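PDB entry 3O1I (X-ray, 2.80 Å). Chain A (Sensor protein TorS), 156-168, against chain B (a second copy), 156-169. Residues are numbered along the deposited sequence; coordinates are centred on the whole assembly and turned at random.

Chain A, residues 156-168: DLDLTERLHELHL
Chain B 156-169: DLDLTERLHELHLL

Two copies of one helix run side by side in the same direction, their axes 11.3 Å apart at closest approach and crossed at -20°. Both stretches lie within helices that continue beyond each end, with phi/psi near -60/-45 and i to i+4 hydrogen bonds such as N of His B164 to O of Thr B160 at 2.8 Å. The register is in step: CA to CA, Leu A157 to Leu B157 is 8.8 Å, Thr A160 to Thr B160 8.6 Å, His A164 to His B164 7.0 Å and Leu A168 to Leu B168 7.1 Å. The spacing of three, four and four residues keeps like facing like on one stripe of each helix, and the backbones draw closer toward the C-terminal half.

The first layer is loose. Leu A157 has chi1 at -143°, between wells, with chi2 p, while Leu B157 is m,t; both CA-to-CB bonds point sideways, yet CD1 of Leu A157 and CD2 of Leu B157 come to 4.1 Å.

At the next layer both threonines point toward the partner helix with chi1 m. This rotamer returns each hydroxyl to its own backbone, OG1 of Thr A160 to O of Asp A156 at 3.3 Å and OG1 of Thr B160 to O of Asp B156 at 2.8 Å, and leaves the methyls to meet, CG2 of Thr A160 to CG2 of Thr B160 at 3.8 Å.

The 164 pair is also asymmetric. His A164 is t (chi2 71°), its CA-to-CB bond aimed toward chain B; His B164 is m (chi1 -88°, chi2 -18°) and starts sideways. With these different rotamers the rings lie as an offset stack, centroids 3.8 Å apart and planes at 8°, with CB of His A164 also over the face of the His B164 ring, 3.7 Å from its centroid. ND1 of His A164 and ND1 of His B164 are 3.2 Å apart, but the angle is poor: this is stacking, not a hydrogen bond. Glu A161, curled m,m with chi3 -64°, brings OE2 to the edge of the His B164 ring, 3.3 Å from NE2.

Below, His A167 (chi2 55°) and His B167 (chi2 36°) are both t and point toward the partner, each ND1 hydrogen-bonded elsewhere in the structure. His B167 meets His A164 rim to rim, planes at 36°, with its CD2 3.0 Å from NE2 of His A164. The leucines close the contact: Leu A168 is m,t and Leu B168 t,p, bringing CD2 of Leu A168 within 3.8 Å of CD1 of Leu B168. Each also packs against a histidine, CD1 of Leu A168 lying 3.4 Å from NE2 of His B167, and CD2 of Leu B168 3.4 Å from NE2 of His A167.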

ATOM      1  N   ASP A 156      -1.140  14.755 -19.350  1.00 74.43           N
ATOM      2  CA  ASP A 156      -2.237  13.830 -19.090  1.00 73.45           C
ATOM      3  C   ASP A 156      -1.755  12.426 -18.678  1.00 71.94           C
ATOM      4  O   ASP A 156      -2.132  11.912 -17.629  1.00 71.33           O
ATOM      5  CB  ASP A 156      -3.120  13.731 -20.341  1.00 76.33           C
ATOM      6  CG  ASP A 156      -4.591  13.513 -20.011  1.00 80.03           C
ATOM      7  OD1 ASP A 156      -4.914  12.525 -19.314  1.00 82.37           O
ATOM      8  OD2 ASP A 156      -5.431  14.334 -20.451  1.00 80.67           O
ATOM      9  N   LEU A 157      -0.910  11.818 -19.503  1.00 70.24           N
ATOM     10  CA  LEU A 157      -0.409  10.468 -19.243  1.00 68.05           C
ATOM     11  C   LEU A 157       0.615  10.411 -18.117  1.00 65.86           C
ATOM     12  O   LEU A 157       0.552   9.534 -17.260  1.00 64.90           O
ATOM     13  CB  LEU A 157       0.218   9.900 -20.522  1.00 68.03           C
ATOM     14  CG  LEU A 157       0.029   8.414 -20.830  1.00 67.07           C
ATOM     15  CD1 LEU A 157      -1.455   8.096 -20.935  1.00 65.06           C
ATOM     16  CD2 LEU A 157       0.730   8.075 -22.133  1.00 67.08           C
ATOM     17  N   ASP A 158       1.556  11.346 -18.139  1.00 64.04           N
ATOM     18  CA  ASP A 158       2.613  11.416 -17.143  1.00 63.72           C
ATOM     19  C   ASP A 158       2.090  11.685 -15.739  1.00 64.02           C
ATOM     20  O   ASP A 158       2.707  11.270 -14.758  1.00 63.39           O
ATOM     21  CB  ASP A 158       3.620  12.495 -17.535  1.00 63.82           C
ATOM     22  CG  ASP A 158       4.633  12.774 -16.444  1.00 64.70           C
ATOM     23  OD1 ASP A 158       4.281  13.464 -15.462  1.00 64.96           O
ATOM     24  OD2 ASP A 158       5.782  12.300 -16.569  1.00 65.09           O
ATOM     25  N   LEU A 159       0.961  12.384 -15.649  1.00 63.15           N
ATOM     26  CA  LEU A 159       0.339  12.701 -14.369  1.00 62.07           C
ATOM     27  C   LEU A 159      -0.243  11.440 -13.720  1.00 62.14           C
ATOM     28  O   LEU A 159      -0.197  11.284 -12.501  1.00 61.43           O
ATOM     29  CB  LEU A 159      -0.780  13.724 -14.571  1.00 62.03           C
ATOM     30  CG  LEU A 159      -1.643  14.041 -13.351  1.00 62.39           C
ATOM     31  CD1 LEU A 159      -0.843  14.874 -12.371  1.00 63.01           C
ATOM     32  CD2 LEU A 159      -2.889  14.780 -13.780  1.00 61.31           C
ATOM     33  N   THR A 160      -0.799  10.555 -14.551  1.00 62.16           N
ATOM     34  CA  THR A 160      -1.404   9.299 -14.099  1.00 60.79           C
ATOM     35  C   THR A 160      -0.407   8.450 -13.308  1.00 59.80           C
ATOM     36  O   THR A 160      -0.786   7.755 -12.357  1.00 61.02           O
ATOM     37  CB  THR A 160      -1.912   8.456 -15.293  1.00 61.91           C
ATOM     38  OG1 THR A 160      -2.920   9.181 -16.005  1.00 64.34           O
ATOM     39  CG2 THR A 160      -2.501   7.143 -14.810  1.00 62.09           C
ATOM     40  N   GLU A 161       0.860   8.488 -13.709  1.00 56.25           N
ATOM     41  CA  GLU A 161       1.867   7.726 -12.997  1.00 53.67           C
ATOM     42  C   GLU A 161       2.236   8.444 -11.712  1.00 51.41           C
ATOM     43  O   GLU A 161       2.310   7.828 -10.657  1.00 51.76           O
ATOM     44  CB  GLU A 161       3.110   7.502 -13.864  1.00 53.52           C
ATOM     45  CG  GLU A 161       2.852   6.589 -15.054  1.00 57.40           C
ATOM     46  CD  GLU A 161       2.063   5.324 -14.692  1.00 61.51           C
ATOM     47  OE1 GLU A 161       2.571   4.489 -13.906  1.00 62.76           O
ATOM     48  OE2 GLU A 161       0.930   5.163 -15.201  1.00 62.72           O
ATOM     49  N   ARG A 162       2.453   9.747 -11.794  1.00 49.53           N
ATOM     50  CA  ARG A 162       2.801  10.513 -10.612  1.00 47.06           C
ATOM     51  C   ARG A 162       1.833  10.236  -9.468  1.00 46.44           C
ATOM     52  O   ARG A 162       2.267   9.944  -8.348  1.00 44.33           O
ATOM     53  CB  ARG A 162       2.809  12.005 -10.929  1.00 46.86           C
ATOM     54  CG  ARG A 162       4.108  12.460 -11.552  1.00 52.59           C
ATOM     55  CD  ARG A 162       4.229  13.967 -11.605  1.00 59.82           C
ATOM     56  NE  ARG A 162       3.200  14.560 -12.453  1.00 67.31           N
ATOM     57  CZ  ARG A 162       3.048  15.869 -12.631  1.00 69.50           C
ATOM     58  NH1 ARG A 162       3.865  16.724 -12.016  1.00 70.24           N
ATOM     59  NH2 ARG A 162       2.073  16.324 -13.415  1.00 70.53           N
ATOM     60  N   LEU A 163       0.533  10.320  -9.752  1.00 45.11           N
ATOM     61  CA  LEU A 163      -0.478  10.090  -8.741  1.00 44.31           C
ATOM     62  C   LEU A 163      -0.470   8.660  -8.218  1.00 46.28           C
ATOM     63  O   LEU A 163      -0.594   8.447  -7.014  1.00 46.10           O
ATOM     64  CB  LEU A 163      -1.858  10.458  -9.274  1.00 44.59           C
ATOM     65  CG  LEU A 163      -2.095  11.933  -9.647  1.00 47.44           C
ATOM     66  CD1 LEU A 163      -3.557  12.138 -10.031  1.00 48.57           C
ATOM     67  CD2 LEU A 163      -1.739  12.849  -8.488  1.00 45.09           C
ATOM     68  N   HIS A 164      -0.316   7.674  -9.103  1.00 47.53           N
ATOM     69  CA  HIS A 164      -0.265   6.269  -8.665  1.00 48.13           C
ATOM     70  C   HIS A 164       0.821   6.117  -7.584  1.00 49.50           C
ATOM     71  O   HIS A 164       0.658   5.371  -6.614  1.00 50.03           O
ATOM     72  CB  HIS A 164       0.056   5.331  -9.845  1.00 45.98           C
ATOM     73  CG  HIS A 164       0.240   3.892  -9.447  1.00 47.60           C
ATOM     74  ND1 HIS A 164      -0.811   3.087  -9.047  1.00 46.40           N
ATOM     75  CD2 HIS A 164       1.356   3.123  -9.360  1.00 44.30           C
ATOM     76  CE1 HIS A 164      -0.348   1.888  -8.730  1.00 43.10           C
ATOM     77  NE2 HIS A 164       0.961   1.884  -8.910  1.00 42.93           N
ATOM     78  N   GLU A 165       1.930   6.827  -7.769  1.00 49.46           N
ATOM     79  CA  GLU A 165       3.040   6.793  -6.825  1.00 50.21           C
ATOM     80  C   GLU A 165       2.666   7.480  -5.511  1.00 48.65           C
ATOM     81  O   GLU A 165       2.904   6.953  -4.417  1.00 48.90           O
ATOM     82  CB  GLU A 165       4.265   7.483  -7.435  1.00 52.70           C
ATOM     83  CG  GLU A 165       5.033   6.620  -8.419  1.00 55.74           C
ATOM     84  CD  GLU A 165       5.517   5.330  -7.787  1.00 58.98           C
ATOM     85  OE1 GLU A 165       6.262   5.391  -6.778  1.00 60.86           O
ATOM     86  OE2 GLU A 165       5.144   4.253  -8.300  1.00 61.26           O
ATOM     87  N   LEU A 166       2.081   8.661  -5.632  1.00 45.73           N
ATOM     88  CA  LEU A 166       1.676   9.421  -4.476  1.00 44.10           C
ATOM     89  C   LEU A 166       0.720   8.552  -3.680  1.00 43.94           C
ATOM     90  O   LEU A 166       0.847   8.389  -2.479  1.00 44.97           O
ATOM     91  CB  LEU A 166       0.967  10.688  -4.929  1.00 44.03           C
ATOM     92  CG  LEU A 166       1.056  11.872  -3.982  1.00 44.83           C
ATOM     93  CD1 LEU A 166       2.509  12.305  -3.872  1.00 47.74           C
ATOM     94  CD2 LEU A 166       0.222  13.010  -4.508  1.00 43.99           C
ATOM     95  N   HIS A 167      -0.234   7.979  -4.380  1.00 43.92           N
ATOM     96  CA  HIS A 167      -1.234   7.139  -3.762  1.00 44.62           C
ATOM     97  C   HIS A 167      -0.640   5.926  -3.046  1.00 45.36           C
ATOM     98  O   HIS A 167      -1.210   5.450  -2.055  1.00 45.94           O
ATOM     99  CB  HIS A 167      -2.214   6.697  -4.834  1.00 45.46           C
ATOM    100  CG  HIS A 167      -3.244   5.736  -4.353  1.00 47.17           C
ATOM    101  ND1 HIS A 167      -4.065   6.001  -3.279  1.00 49.61           N
ATOM    102  CD2 HIS A 167      -3.640   4.541  -4.847  1.00 48.01           C
ATOM    103  CE1 HIS A 167      -4.930   5.013  -3.135  1.00 49.42           C
ATOM    104  NE2 HIS A 167      -4.694   4.115  -4.074  1.00 51.46           N
ATOM    105  N   LEU A 168       0.485   5.416  -3.542  1.00 43.96           N
ATOM    106  CA  LEU A 168       1.107   4.271  -2.896  1.00 43.22           C
ATOM    107  C   LEU A 168       1.737   4.751  -1.604  1.00 42.75           C
ATOM    108  O   LEU A 168       1.635   4.091  -0.576  1.00 42.67           O
ATOM    109  CB  LEU A 168       2.166   3.631  -3.796  1.00 43.13           C
ATOM    110  CG  LEU A 168       1.641   2.752  -4.944  1.00 46.49           C
ATOM    111  CD1 LEU A 168       2.808   2.266  -5.794  1.00 47.16           C
ATOM    112  CD2 LEU A 168       0.849   1.562  -4.396  1.00 40.97           C
TER
ATOM    113  N   ASP B 156      -5.164   0.997 -23.636  1.00 60.05           N
ATOM    114  CA  ASP B 156      -4.160   1.580 -22.748  1.00 62.74           C
ATOM    115  C   ASP B 156      -4.635   2.233 -21.457  1.00 62.67           C
ATOM    116  O   ASP B 156      -4.127   1.913 -20.383  1.00 63.02           O
ATOM    117  CB  ASP B 156      -3.290   2.552 -23.527  1.00 65.80           C
ATOM    118  CG  ASP B 156      -2.519   1.861 -24.623  1.00 69.20           C
ATOM    119  OD1 ASP B 156      -1.529   2.444 -25.117  1.00 71.26           O
ATOM    120  OD2 ASP B 156      -2.909   0.727 -24.990  1.00 69.57           O
ATOM    121  N   LEU B 157      -5.585   3.156 -21.553  1.00 60.90           N
ATOM    122  CA  LEU B 157      -6.100   3.810 -20.364  1.00 58.64           C
ATOM    123  C   LEU B 157      -6.742   2.760 -19.455  1.00 58.53           C
ATOM    124  O   LEU B 157      -6.397   2.625 -18.275  1.00 58.87           O
ATOM    125  CB  LEU B 157      -7.132   4.872 -20.748  1.00 56.46           C
ATOM    126  CG  LEU B 157      -6.590   5.989 -21.643  1.00 55.17           C
ATOM    127  CD1 LEU B 157      -7.573   7.149 -21.669  1.00 53.68           C
ATOM    128  CD2 LEU B 157      -5.233   6.454 -21.126  1.00 53.63           C
ATOM    129  N   ASP B 158      -7.666   1.998 -20.015  1.00 57.30           N
ATOM    130  CA  ASP B 158      -8.347   0.975 -19.245  1.00 57.38           C
ATOM    131  C   ASP B 158      -7.365   0.103 -18.452  1.00 57.04           C
ATOM    132  O   ASP B 158      -7.493  -0.037 -17.234  1.00 56.64           O
ATOM    133  CB  ASP B 158      -9.183   0.108 -20.178  1.00 56.33           C
ATOM    134  CG  ASP B 158     -10.009  -0.909 -19.434  1.00 57.99           C
ATOM    135  OD1 ASP B 158      -9.700  -2.116 -19.540  1.00 61.14           O
ATOM    136  OD2 ASP B 158     -10.963  -0.501 -18.738  1.00 58.10           O
ATOM    137  N   LEU B 159      -6.387  -0.464 -19.155  1.00 55.83           N
ATOM    138  CA  LEU B 159      -5.375  -1.334 -18.570  1.00 52.58           C
ATOM    139  C   LEU B 159      -4.604  -0.627 -17.460  1.00 52.88           C
ATOM    140  O   LEU B 159      -4.463  -1.150 -16.350  1.00 50.78           O
ATOM    141  CB  LEU B 159      -4.410  -1.785 -19.661  1.00 51.08           C
ATOM    142  CG  LEU B 159      -3.540  -3.009 -19.405  1.00 50.98           C
ATOM    143  CD1 LEU B 159      -4.394  -4.250 -19.518  1.00 49.40           C
ATOM    144  CD2 LEU B 159      -2.404  -3.062 -20.409  1.00 49.34           C
ATOM    145  N   THR B 160      -4.101   0.564 -17.758  1.00 52.72           N
ATOM    146  CA  THR B 160      -3.360   1.306 -16.760  1.00 53.82           C
ATOM    147  C   THR B 160      -4.086   1.220 -15.415  1.00 54.63           C
ATOM    148  O   THR B 160      -3.555   0.663 -14.464  1.00 54.73           O
ATOM    149  CB  THR B 160      -3.185   2.767 -17.168  1.00 53.74           C
ATOM    150  OG1 THR B 160      -2.400   2.825 -18.366  1.00 57.09           O
ATOM    151  CG2 THR B 160      -2.466   3.546 -16.069  1.00 54.48           C
ATOM    152  N   GLU B 161      -5.305   1.744 -15.338  1.00 54.80           N
ATOM    153  CA  GLU B 161      -6.067   1.692 -14.093  1.00 54.43           C
ATOM    154  C   GLU B 161      -6.161   0.254 -13.564  1.00 52.20           C
ATOM    155  O   GLU B 161      -6.031  -0.003 -12.372  1.00 52.33           O
ATOM    156  CB  GLU B 161      -7.491   2.203 -14.315  1.00 58.26           C
ATOM    157  CG  GLU B 161      -7.622   3.622 -14.835  1.00 66.14           C
ATOM    158  CD  GLU B 161      -9.084   4.004 -15.088  1.00 71.25           C
ATOM    159  OE1 GLU B 161      -9.873   4.022 -14.119  1.00 73.84           O
ATOM    160  OE2 GLU B 161      -9.453   4.277 -16.255  1.00 74.07           O
ATOM    161  N   ARG B 162      -6.413  -0.670 -14.476  1.00 50.19           N
ATOM    162  CA  ARG B 162      -6.576  -2.091 -14.185  1.00 46.22           C
ATOM    163  C   ARG B 162      -5.388  -2.661 -13.422  1.00 45.15           C
ATOM    164  O   ARG B 162      -5.548  -3.335 -12.409  1.00 43.66           O
ATOM    165  CB  ARG B 162      -6.726  -2.827 -15.510  1.00 46.29           C
ATOM    166  CG  ARG B 162      -7.146  -4.250 -15.428  1.00 47.09           C
ATOM    167  CD  ARG B 162      -8.643  -4.382 -15.550  1.00 49.26           C
ATOM    168  NE  ARG B 162      -9.029  -5.761 -15.864  1.00 50.96           N
ATOM    169  CZ  ARG B 162      -8.804  -6.359 -17.032  1.00 49.30           C
ATOM    170  NH1 ARG B 162      -8.195  -5.709 -18.021  1.00 49.40           N
ATOM    171  NH2 ARG B 162      -9.186  -7.612 -17.208  1.00 49.07           N
ATOM    172  N   LEU B 163      -4.190  -2.393 -13.927  1.00 44.01           N
ATOM    173  CA  LEU B 163      -2.981  -2.898 -13.303  1.00 43.10           C
ATOM    174  C   LEU B 163      -2.538  -2.069 -12.112  1.00 43.60           C
ATOM    175  O   LEU B 163      -1.899  -2.595 -11.203  1.00 46.54           O
ATOM    176  CB  LEU B 163      -1.850  -2.995 -14.332  1.00 42.49           C
ATOM    177  CG  LEU B 163      -2.142  -3.967 -15.480  1.00 43.33           C
ATOM    178  CD1 LEU B 163      -0.975  -4.027 -16.428  1.00 43.36           C
ATOM    179  CD2 LEU B 163      -2.436  -5.347 -14.926  1.00 43.50           C
ATOM    180  N   HIS B 164      -2.863  -0.780 -12.113  1.00 41.95           N
ATOM    181  CA  HIS B 164      -2.513   0.079 -10.991  1.00 40.61           C
ATOM    182  C   HIS B 164      -3.110  -0.537  -9.728  1.00 42.08           C
ATOM    183  O   HIS B 164      -2.457  -0.631  -8.694  1.00 42.87           O
ATOM    184  CB  HIS B 164      -3.086   1.479 -11.174  1.00 40.20           C
ATOM    185  CG  HIS B 164      -2.192   2.416 -11.933  1.00 42.70           C
ATOM    186  ND1 HIS B 164      -0.843   2.184 -12.109  1.00 42.73           N
ATOM    187  CD2 HIS B 164      -2.434   3.637 -12.470  1.00 42.88           C
ATOM    188  CE1 HIS B 164      -0.294   3.225 -12.713  1.00 42.59           C
ATOM    189  NE2 HIS B 164      -1.237   4.121 -12.943  1.00 42.19           N
ATOM    190  N   GLU B 165      -4.355  -0.974  -9.829  1.00 42.63           N
ATOM    191  CA  GLU B 165      -5.041  -1.584  -8.705  1.00 45.41           C
ATOM    192  C   GLU B 165      -4.408  -2.909  -8.300  1.00 45.58           C
ATOM    193  O   GLU B 165      -4.240  -3.205  -7.117  1.00 45.84           O
ATOM    194  CB  GLU B 165      -6.522  -1.800  -9.049  1.00 49.07           C
ATOM    195  CG  GLU B 165      -7.393  -0.551  -8.868  1.00 56.61           C
ATOM    196  CD  GLU B 165      -7.353   0.001  -7.431  1.00 61.68           C
ATOM    197  OE1 GLU B 165      -7.729  -0.735  -6.486  1.00 63.31           O
ATOM    198  OE2 GLU B 165      -6.943   1.172  -7.249  1.00 63.03           O
ATOM    199  N   LEU B 166      -4.060  -3.706  -9.302  1.00 45.29           N
ATOM    200  CA  LEU B 166      -3.457  -5.003  -9.075  1.00 43.37           C
ATOM    201  C   LEU B 166      -2.187  -4.784  -8.263  1.00 42.42           C
ATOM    202  O   LEU B 166      -1.912  -5.507  -7.309  1.00 43.40           O
ATOM    203  CB  LEU B 166      -3.137  -5.652 -10.418  1.00 43.31           C
ATOM    204  CG  LEU B 166      -2.845  -7.151 -10.417  1.00 44.51           C
ATOM    205  CD1 LEU B 166      -4.071  -7.913  -9.946  1.00 43.80           C
ATOM    206  CD2 LEU B 166      -2.464  -7.576 -11.814  1.00 42.92           C
ATOM    207  N   HIS B 167      -1.429  -3.764  -8.652  1.00 40.42           N
ATOM    208  CA  HIS B 167      -0.187  -3.398  -7.982  1.00 36.70           C
ATOM    209  C   HIS B 167      -0.512  -2.968  -6.561  1.00 36.54           C
ATOM    210  O   HIS B 167       0.168  -3.348  -5.613  1.00 35.81           O
ATOM    211  CB  HIS B 167       0.477  -2.240  -8.721  1.00 33.15           C
ATOM    212  CG  HIS B 167       1.761  -1.795  -8.106  1.00 34.30           C
ATOM    213  ND1 HIS B 167       2.649  -2.678  -7.526  1.00 36.58           N
ATOM    214  CD2 HIS B 167       2.319  -0.568  -7.986  1.00 33.42           C
ATOM    215  CE1 HIS B 167       3.697  -2.012  -7.074  1.00 32.86           C
ATOM    216  NE2 HIS B 167       3.522  -0.731  -7.339  1.00 34.72           N
ATOM    217  N   LEU B 168      -1.558  -2.161  -6.429  1.00 36.37           N
ATOM    218  CA  LEU B 168      -1.988  -1.677  -5.135  1.00 35.90           C
ATOM    219  C   LEU B 168      -2.263  -2.864  -4.211  1.00 35.62           C
ATOM    220  O   LEU B 168      -1.793  -2.892  -3.080  1.00 35.64           O
ATOM    221  CB  LEU B 168      -3.250  -0.827  -5.297  1.00 38.46           C
ATOM    222  CG  LEU B 168      -3.825  -0.087  -4.084  1.00 41.20           C
ATOM    223  CD1 LEU B 168      -2.745   0.772  -3.459  1.00 42.90           C
ATOM    224  CD2 LEU B 168      -5.004   0.775  -4.513  1.00 41.45           C
ATOM    225  N   LEU B 169      -3.008  -3.849  -4.698  1.00 34.04           N
ATOM    226  CA  LEU B 169      -3.333  -5.015  -3.890  1.00 34.70           C
ATOM    227  C   LEU B 169      -2.119  -5.846  -3.521  1.00 35.30           C
ATOM    228  O   LEU B 169      -2.011  -6.353  -2.396  1.00 35.66           O
ATOM    229  CB  LEU B 169      -4.327  -5.914  -4.616  1.00 36.13           C
ATOM    230  CG  LEU B 169      -5.702  -5.336  -4.926  1.00 36.44           C
ATOM    231  CD1 LEU B 169      -6.667  -6.486  -5.160  1.00 36.94           C
ATOM    232  CD2 LEU B 169      -6.182  -4.472  -3.778  1.00 36.32           C
TER